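Local coordinates for large adhesion protein (Lap) involved in biofilm formation (Marinobacter hydrocarbonoclasticus, PDB 6XI3), which probably forms part of the calcium-stiffened extending region through which a large bacterial adhesin reaches its target during biofilm formation, at residues 125-131 / 209-213; 349-354 / 391-395. All coordinates share one frame; numbering follows the deposited sequence.

Overall arrangement
Contacts 1 and 2 sample two different kinds of join in a chain of tandem Ig-like beta-sandwich domains. Contact 1 brings together edge strands of two sheets in one domain, whereas contact 2 is a backbone-bonded pair inside a four-stranded sheet of a later domain. They follow one another in sequence, on opposite sides of the chain's centre, with their own centres 84 Å apart and nearest atoms about 66 Å apart. Gly-125 of contact 1 is about 5 Å from a bound calcium ion, placing that contact beside a metal site. Contact 2 is further from calcium: the side chain of Ala-395 is about 13 Å from a calcium ion and that of Ile-354 about 8 Å from a sodium ion.

Contact 1 (125-131 / 209-213); sequences GDLTVSV and VSDSA
Gly-125 leads in from the loop, and its C lies 3.5 Å from CG1 of Val-209, a methyl that also reaches N of Asp-126. The other branch of Val-209, CG2, is set between backbone N and carbonyl carbon and meets CB of Leu-127 at 3.7 Å. Further out, CD2 of Leu-127 comes 3.7 Å from CB of Asp-211, the two side chains crossing at a slant. OD2 of Asp-211 comes 3.4 Å from CA of Thr-128. The same oxygen then accepts the N-H of Val-129 at 2.8 Å, nearly straight at 168°, through the anti lone pair; CG of Asp-211 stands anti to its own N (chi1 -171°), which extends the carboxylate across the gap. Beyond this bond a water lies between Val-129 O and Ser-212 O, at distances too short for its bonding to be certain. Val-131 closes the contact with CG2 4.2 Å from CB of Ala-213. The strand axes run roughly parallel (21°), 5.3 Å apart at closest, yet the link consists of one carboxylate bond and apolar packing, without backbone-to-backbone bonds. Each strand instead pairs with its own neighbour: 126-131 with strand 140-148, and 209-213 with strand 193-202. The contact thus joins edge strands of two sheets along one side of the sandwich, with Leu-127 and Val-129 turned inward against Tyr-180 and Ala-199.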
loop_
_atom_site.group_PDB
_atom_site.type_symbol
_atom_site.label_atom_id
_atom_site.label_comp_id
_atom_site.label_asym_id
_atom_site.label_seq_id
_atom_site.Cartn_x
_atom_site.Cartn_y
_atom_site.Cartn_z
ATOM N N GLY A 125 28.079 3.036 24.191
ATOM C CA GLY A 125 27.562 3.707 22.992
ATOM C C GLY A 125 26.087 3.372 22.809
ATOM O O GLY A 125 25.709 2.213 23.102
ATOM N N ASP A 126 25.290 4.344 22.384
ATOM C CA ASP A 126 23.831 4.135 22.172
ATOM C C ASP A 126 23.348 5.149 21.145
ATOM O O ASP A 126 23.983 6.205 20.983
ATOM C CB ASP A 126 23.074 4.241 23.506
ATOM C CG ASP A 126 21.713 3.554 23.534
ATOM O OD1 ASP A 126 21.521 2.615 22.763
ATOM O OD2 ASP A 126 20.859 3.981 24.327
ATOM N N LEU A 127 22.248 4.842 20.458
ATOM C CA LEU A 127 21.597 5.821 19.561
ATOM C C LEU A 127 20.091 5.597 19.678
ATOM O O LEU A 127 19.707 4.448 19.820
ATOM C CB LEU A 127 22.109 5.619 18.129
ATOM C CG LEU A 127 21.523 6.569 17.081
ATOM C CD1 LEU A 127 22.528 6.860 15.977
ATOM C CD2 LEU A 127 20.239 5.990 16.469
ATOM N N THR A 128 19.321 6.683 19.640
ATOM C CA THR A 128 17.846 6.663 19.509
ATOM C C THR A 128 17.505 7.444 18.242
ATOM O O THR A 128 18.278 8.373 17.868
ATOM C CB THR A 128 17.132 7.226 20.747
ATOM O OG1 THR A 128 17.349 8.641 20.787
ATOM C CG2 THR A 128 17.575 6.572 22.045
ATOM N N VAL A 129 16.423 7.050 17.581
ATOM C CA VAL A 129 15.803 7.886 16.523
ATOM C C VAL A 129 14.290 7.908 16.751
ATOM O O VAL A 129 13.739 6.904 17.208
ATOM C CB VAL A 129 16.133 7.388 15.121
ATOM C CG1 VAL A 129 15.474 6.049 14.823
ATOM C CG2 VAL A 129 15.732 8.450 14.111
ATOM N N SER A 130 13.654 9.030 16.464
ATOM C CA SER A 130 12.196 9.150 16.668
ATOM C C SER A 130 11.604 10.049 15.587
ATOM O O SER A 130 12.231 11.071 15.216
ATOM C CB SER A 130 11.885 9.584 18.080
ATOM O OG SER A 130 11.675 10.971 18.151
ATOM N N VAL A 131 10.462 9.626 15.053
ATOM C CA VAL A 131 9.720 10.425 14.055
ATOM C C VAL A 131 8.950 11.502 14.801
ATOM O O VAL A 131 8.144 11.181 15.655
ATOM C CB VAL A 131 8.793 9.557 13.202
ATOM C CG1 VAL A 131 7.943 10.431 12.291
ATOM C CG2 VAL A 131 9.606 8.575 12.401
ATOM N N VAL A 209 26.206 1.768 16.417
ATOM C CA VAL A 209 24.987 2.008 17.246
ATOM C C VAL A 209 23.843 2.377 16.289
ATOM O O VAL A 209 24.069 3.121 15.298
ATOM C CB VAL A 209 25.192 3.078 18.335
ATOM C CG1 VAL A 209 26.179 2.623 19.416
ATOM C CG2 VAL A 209 25.623 4.416 17.753
ATOM N N SER A 210 22.650 1.867 16.567
ATOM C CA SER A 210 21.509 1.965 15.631
ATOM C C SER A 210 20.174 1.927 16.380
ATOM O O SER A 210 20.092 1.414 17.538
ATOM C CB SER A 210 21.587 0.880 14.602
ATOM O OG SER A 210 21.284 -0.356 15.195
ATOM N N ASP A 211 19.154 2.461 15.716
ATOM C CA ASP A 211 17.772 2.437 16.241
ATOM C C ASP A 211 16.863 2.533 15.020
ATOM O O ASP A 211 17.356 2.918 13.939
ATOM C CB ASP A 211 17.525 3.553 17.251
ATOM C CG ASP A 211 16.185 3.436 17.968
ATOM O OD1 ASP A 211 15.711 2.302 18.142
ATOM O OD2 ASP A 211 15.613 4.473 18.307
ATOM N N SER A 212 15.598 2.162 15.175
ATOM C CA SER A 212 14.609 2.372 14.098
ATOM C C SER A 212 13.315 2.876 14.702
ATOM O O SER A 212 13.177 2.879 15.912
ATOM C CB SER A 212 14.431 1.126 13.249
ATOM O OG SER A 212 13.914 0.064 14.026
ATOM N N ALA A 213 12.466 3.433 13.856
ATOM C CA ALA A 213 11.117 3.883 14.219
ATOM C C ALA A 213 10.206 3.591 13.028
ATOM O O ALA A 213 10.709 3.246 11.937
ATOM C CB ALA A 213 11.143 5.337 14.583
HETATM O O HOH W 1 13.098 4.529 17.820
#

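Contact 2 (349-354 / 391-395); sequences QVNVTI and VEASA
Asn-351 with Ser-394 and Thr-353 with Glu-392 are the two hydrogen-bonded pairs of this antiparallel ladder, each closed by two backbone bonds. Asn-351 N donates to Ser-394 O at 2.9 Å; the return bond, and both bonds of the Thr-353 pair, are of similar length. Glu-392 N to Thr-353 O is the straightest of the four, at 168°. The same carbonyls also take CA-H...O contacts, as from CA of Val-352 to Glu-392 O at 3.2 Å. Val-352 with Ala-393 stands between them as a non-hydrogen-bonded pair, and Ile-354 with Val-391 follows the Thr-353 pair as another.

Apolar contacts occupy the buried face. Val-391 spreads its two methyls: CG1, anti to the backbone N (chi1 171°), meets Val-352 CG1 at 4.2 Å, while CG2 meets Ile-354 CG1 at 4.0 Å, these last two side chains lying alongside each other. Val-352 CG2 rests on Ala-393 CB at 4.1 Å.

On the other face the contacts are polar or mixed. Thr-353 OG1 sits 3.2 Å from Glu-392 CB, the two side chains pointing the same way, and the glutamate then bends at chi2 (80°) so that its carboxylate leads off. A water donates to Asn-351 OD1 at 2.9 Å and weakly to Ser-394 O.

With Val-350 and Ala-393 against Tyr-374, and Val-391 against Val-323, the apolar face covers the opposing strands: this is the central pair of a four-stranded sheet in an Ig-like beta-sandwich.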
loop_
_atom_site.group_PDB
_atom_site.type_symbol
_atom_site.label_atom_id
_atom_site.label_comp_id
_atom_site.label_asym_id
_atom_site.label_seq_id
_atom_site.Cartn_x
_atom_site.Cartn_y
_atom_site.Cartn_z
ATOM N N GLN A 349 -46.523 -10.581 -18.873
ATOM C CA GLN A 349 -47.885 -10.472 -19.440
ATOM C C GLN A 349 -47.777 -10.366 -20.961
ATOM O O GLN A 349 -46.817 -9.748 -21.434
ATOM C CB GLN A 349 -48.587 -9.245 -18.874
ATOM C CG GLN A 349 -48.706 -9.305 -17.365
ATOM C CD GLN A 349 -49.575 -8.201 -16.812
ATOM O OE1 GLN A 349 -50.049 -8.284 -15.680
ATOM N NE2 GLN A 349 -49.816 -7.189 -17.624
ATOM N N VAL A 350 -48.702 -11.006 -21.674
ATOM C CA VAL A 350 -48.940 -10.791 -23.111
ATOM C C VAL A 350 -50.275 -10.078 -23.214
ATOM O O VAL A 350 -51.253 -10.690 -22.761
ATOM C CB VAL A 350 -49.039 -12.106 -23.905
ATOM C CG1 VAL A 350 -49.148 -11.774 -25.383
ATOM C CG2 VAL A 350 -47.887 -13.065 -23.613
ATOM N N ASN A 351 -50.322 -8.897 -23.822
ATOM C CA ASN A 351 -51.609 -8.183 -24.072
ATOM C C ASN A 351 -52.109 -8.575 -25.467
ATOM O O ASN A 351 -51.306 -8.502 -26.444
ATOM C CB ASN A 351 -51.493 -6.656 -23.889
ATOM C CG ASN A 351 -51.239 -6.238 -22.448
ATOM O OD1 ASN A 351 -50.100 -6.198 -21.996
ATOM N ND2 ASN A 351 -52.282 -5.934 -21.698
ATOM N N VAL A 352 -53.396 -8.935 -25.567
ATOM C CA VAL A 352 -54.040 -9.386 -26.833
ATOM C C VAL A 352 -55.255 -8.499 -27.105
ATOM O O VAL A 352 -55.988 -8.195 -26.167
ATOM C CB VAL A 352 -54.418 -10.873 -26.772
ATOM C CG1 VAL A 352 -55.221 -11.313 -27.983
ATOM C CG2 VAL A 352 -53.190 -11.761 -26.621
ATOM N N THR A 353 -55.383 -8.010 -28.335
ATOM C CA THR A 353 -56.607 -7.323 -28.845
ATOM C C THR A 353 -57.155 -8.127 -30.025
ATOM O O THR A 353 -56.356 -8.659 -30.828
ATOM C CB THR A 353 -56.308 -5.879 -29.273
ATOM O OG1 THR A 353 -55.343 -6.041 -30.314
ATOM C CG2 THR A 353 -55.772 -4.996 -28.158
ATOM N N ILE A 354 -58.476 -8.270 -30.090
ATOM C CA ILE A 354 -59.184 -8.819 -31.274
ATOM C C ILE A 354 -60.108 -7.692 -31.734
ATOM O O ILE A 354 -60.924 -7.276 -30.912
ATOM C CB ILE A 354 -59.955 -10.092 -30.901
ATOM C CG1 ILE A 354 -59.026 -11.119 -30.243
ATOM C CG2 ILE A 354 -60.658 -10.678 -32.111
ATOM C CD1 ILE A 354 -59.724 -11.899 -29.173
ATOM N N VAL A 391 -56.252 -10.135 -34.841
ATOM C CA VAL A 391 -55.703 -10.435 -33.498
ATOM C C VAL A 391 -54.348 -9.726 -33.433
ATOM O O VAL A 391 -53.562 -9.907 -34.375
ATOM C CB VAL A 391 -55.558 -11.947 -33.290
ATOM C CG1 VAL A 391 -54.788 -12.278 -32.009
ATOM C CG2 VAL A 391 -56.918 -12.645 -33.296
ATOM N N GLU A 392 -54.109 -8.933 -32.387
ATOM C CA GLU A 392 -52.792 -8.296 -32.125
ATOM C C GLU A 392 -52.311 -8.777 -30.747
ATOM O O GLU A 392 -53.089 -8.748 -29.791
ATOM C CB GLU A 392 -52.920 -6.778 -32.259
ATOM C CG GLU A 392 -51.678 -6.001 -31.839
ATOM C CD GLU A 392 -50.569 -5.939 -32.880
ATOM O OE1 GLU A 392 -50.747 -6.509 -33.985
ATOM O OE2 GLU A 392 -49.524 -5.316 -32.590
ATOM N N ALA A 393 -51.066 -9.228 -30.659
ATOM C CA ALA A 393 -50.437 -9.585 -29.372
ATOM C C ALA A 393 -49.159 -8.769 -29.180
ATOM O O ALA A 393 -48.417 -8.576 -30.163
ATOM C CB ALA A 393 -50.185 -11.065 -29.346
ATOM N N SER A 394 -48.906 -8.347 -27.937
ATOM C CA SER A 394 -47.731 -7.534 -27.540
ATOM C C SER A 394 -47.160 -7.988 -26.194
ATOM O O SER A 394 -47.924 -8.319 -25.260
ATOM C CB SER A 394 -48.071 -6.090 -27.480
ATOM O OG SER A 394 -46.860 -5.342 -27.502
ATOM N N ALA A 395 -45.837 -7.972 -26.088
ATOM C CA ALA A 395 -45.137 -8.233 -24.822
ATOM C C ALA A 395 -43.817 -7.460 -24.818
ATOM O O ALA A 395 -43.289 -7.170 -25.905
ATOM C CB ALA A 395 -44.934 -9.716 -24.619
HETATM O O HOH W 2 -47.357 -6.101 -22.800
#